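Long-range contact in protein BA_2500 (Bacillus anthracis, PDB 4GUC), which is of unknown function but belongs to a family of small domains probably related to the immunoglobulin-like E-set beta-sandwiches: residues Trp13-Leu19 with Asp65-Leu69. Residues are numbered along the deposited sequence; the frame is centred on the assembly and turned at random. Where two conformers were deposited one is given.
Sequences WQNYFLL and DEINL
Trp13 and Asn15 are extended, Gln14 (phi/psi -118/15) bends the chain between them, and helix 16-22 starts at Tyr16. Residues 65-68 are loop and Leu69 opens strand 69-76; Glu66 (-66/-35) and Asn68 (-127/10) bend the otherwise extended chain. CA atoms pair Gln14 with Leu69 (5.1 Å) and Asn15 with Asn68 (5.0 Å). Gln14 O accepts a bifurcated pair of hydrogen bonds, from Asn68 N (3.0 Å) and Leu69 N (3.1 Å). Asn15, chi1 t, is the N-cap: its OD1 accepts a capping hydrogen bond from Leu18 N (3.2 Å) while its ND2 donates to Glu66 O (3.2 Å), a double role that suits an amide. The short amide of Asn68, chi1 p, likewise accepts from Tyr16 N at OD1 (2.9 Å) and donates through ND2 to a water that also accepts from Phe17 N. Deeper in, branched Leu69, chi1 m, fills the space beside Val101, CD2 4.2 Å from Tyr16 CB and CD1 4.2 Å from Leu19 CD2. Two asparagines thus satisfy first-turn amides that lack helical acceptors, while Leu19 of the helix meets Leu69 of the sheet.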
loop_
_atom_site.group_PDB
_atom_site.type_symbol
_atom_site.label_atom_id
_atom_site.label_comp_id
_atom_site.label_asym_id
_atom_site.label_seq_id
_atom_site.Cartn_x
_atom_site.Cartn_y
_atom_site.Cartn_z
ATOM N N TRP A 13 0.264 -10.686 -4.876
ATOM C CA TRP A 13 1.350 -10.890 -3.913
ATOM C C TRP A 13 0.905 -10.629 -2.482
ATOM O O TRP A 13 0.632 -9.485 -2.102
ATOM C CB TRP A 13 2.510 -9.971 -4.288
ATOM C CG TRP A 13 2.880 -10.059 -5.729
ATOM C CD1 TRP A 13 2.781 -9.064 -6.662
ATOM C CD2 TRP A 13 3.310 -11.229 -6.432
ATOM N NE1 TRP A 13 3.188 -9.529 -7.888
ATOM C CE2 TRP A 13 3.511 -10.858 -7.772
ATOM C CE3 TRP A 13 3.580 -12.550 -6.049
ATOM C CZ2 TRP A 13 3.956 -11.768 -8.739
ATOM C CZ3 TRP A 13 4.031 -13.458 -7.007
ATOM C CH2 TRP A 13 4.208 -13.062 -8.339
ATOM N N GLN A 14 0.903 -11.671 -1.657
ATOM C CA GLN A 14 0.475 -11.532 -0.263
ATOM C C GLN A 14 1.602 -11.868 0.696
ATOM O O GLN A 14 1.374 -12.140 1.866
ATOM C CB GLN A 14 -0.697 -12.463 0.022
ATOM C CG GLN A 14 -1.883 -12.322 -0.919
ATOM C CD GLN A 14 -2.637 -11.069 -0.737
ATOM O OE1 GLN A 14 -2.688 -10.505 0.354
ATOM N NE2 GLN A 14 -3.283 -10.630 -1.799
ATOM N N ASN A 15 2.812 -11.914 0.162
ATOM C CA ASN A 15 4.004 -12.163 0.933
ATOM C C ASN A 15 4.997 -11.058 0.556
ATOM O O ASN A 15 5.180 -10.798 -0.635
ATOM C CB ASN A 15 4.491 -13.571 0.556
ATOM C CG ASN A 15 5.768 -13.904 1.148
ATOM O OD1 ASN A 15 6.808 -13.494 0.608
ATOM N ND2 ASN A 15 5.756 -14.759 2.160
ATOM N N TYR A 16 5.652 -10.452 1.558
ATOM C CA TYR A 16 6.566 -9.337 1.298
ATOM C C TYR A 16 7.728 -9.748 0.391
ATOM O O TYR A 16 8.096 -9.002 -0.509
ATOM C CB TYR A 16 7.031 -8.608 2.554
ATOM C CG TYR A 16 7.732 -7.319 2.224
ATOM C CD1 TYR A 16 7.002 -6.139 2.049
ATOM C CD2 TYR A 16 9.100 -7.264 2.043
ATOM C CE1 TYR A 16 7.619 -4.954 1.718
ATOM C CE2 TYR A 16 9.714 -6.094 1.719
ATOM C CZ TYR A 16 8.992 -4.930 1.552
ATOM O OH TYR A 16 9.631 -3.735 1.210
ATOM N N PHE A 17 8.337 -10.909 0.618
ATOM C CA PHE A 17 9.429 -11.344 -0.238
ATOM C C PHE A 17 8.970 -11.364 -1.709
ATOM O O PHE A 17 9.655 -10.852 -2.600
ATOM C CB PHE A 17 9.950 -12.730 0.154
ATOM C CG PHE A 17 11.090 -13.204 -0.698
ATOM C CD1 PHE A 17 12.402 -13.013 -0.319
ATOM C CD2 PHE A 17 10.856 -13.836 -1.919
ATOM C CE1 PHE A 17 13.452 -13.455 -1.125
ATOM C CE2 PHE A 17 11.895 -14.264 -2.719
ATOM C CZ PHE A 17 13.190 -14.051 -2.318
ATOM N N LEU A 18 7.794 -11.943 -1.976
ATOM C CA LEU A 18 7.314 -12.028 -3.349
ATOM C C LEU A 18 6.978 -10.669 -3.918
ATOM O O LEU A 18 7.301 -10.385 -5.088
ATOM C CB LEU A 18 6.173 -13.031 -3.463
ATOM C CG LEU A 18 6.566 -14.523 -3.300
ATOM C CD1 LEU A 18 5.295 -15.393 -3.337
ATOM C CD2 LEU A 18 7.544 -14.962 -4.364
ATOM N N LEU A 19 6.391 -9.819 -3.107
ATOM C CA LEU A 19 6.057 -8.446 -3.541
ATOM C C LEU A 19 7.340 -7.718 -3.937
ATOM O O LEU A 19 7.456 -7.149 -5.032
ATOM C CB LEU A 19 5.355 -7.694 -2.395
ATOM C CG LEU A 19 4.963 -6.245 -2.706
ATOM C CD1 LEU A 19 3.801 -6.231 -3.733
ATOM C CD2 LEU A 19 4.650 -5.460 -1.449
ATOM N N ASP A 65 5.058 -18.684 7.201
ATOM C CA ASP A 65 3.737 -18.418 6.629
ATOM C C ASP A 65 3.798 -17.979 5.168
ATOM O O ASP A 65 4.590 -17.108 4.815
ATOM C CB ASP A 65 3.006 -17.318 7.421
ATOM C CG ASP A 65 2.686 -17.703 8.860
ATOM O OD1 ASP A 65 2.819 -18.902 9.214
ATOM O OD2 ASP A 65 2.292 -16.768 9.617
ATOM N N GLU A 66 2.977 -18.572 4.307
ATOM C CA GLU A 66 2.914 -18.176 2.887
ATOM C C GLU A 66 2.367 -16.744 2.775
ATOM O O GLU A 66 2.817 -15.973 1.933
ATOM C CB GLU A 66 2.071 -19.141 2.039
ATOM C CG GLU A 66 2.653 -20.557 1.957
ATOM C CD GLU A 66 4.097 -20.656 1.389
ATOM O OE1 GLU A 66 4.477 -19.923 0.439
ATOM O OE2 GLU A 66 4.852 -21.525 1.889
ATOM N N ILE A 67 1.454 -16.383 3.654
ATOM C CA ILE A 67 0.825 -15.052 3.687
ATOM C C ILE A 67 1.271 -14.262 4.886
ATOM O O ILE A 67 1.073 -14.683 6.025
ATOM C CB ILE A 67 -0.727 -15.149 3.680
ATOM C CG1 ILE A 67 -1.199 -15.800 2.373
ATOM C CG2 ILE A 67 -1.359 -13.747 3.808
ATOM C CD1 ILE A 67 -2.704 -16.059 2.296
ATOM N N ASN A 68 1.990 -13.162 4.633
ATOM C CA ASN A 68 2.451 -12.287 5.718
ATOM C C ASN A 68 2.072 -10.806 5.541
ATOM O O ASN A 68 2.561 -9.954 6.271
ATOM C CB ASN A 68 3.940 -12.464 6.054
ATOM C CG ASN A 68 4.873 -11.989 4.949
ATOM O OD1 ASN A 68 4.466 -11.326 4.008
ATOM N ND2 ASN A 68 6.164 -12.282 5.106
ATOM N N LEU A 69 1.216 -10.534 4.553
ATOM C CA LEU A 69 0.676 -9.177 4.280
ATOM C C LEU A 69 -0.817 -9.209 4.667
ATOM O O LEU A 69 -1.533 -10.111 4.227
ATOM C CB LEU A 69 0.870 -8.774 2.829
ATOM C CG LEU A 69 2.328 -8.598 2.407
ATOM C CD1 LEU A 69 2.412 -8.131 0.932
ATOM C CD2 LEU A 69 3.063 -7.620 3.337
HETATM O O HOH W 1 -3.552 -11.141 3.010
HETATM O O HOH W 2 8.411 -12.167 3.337
#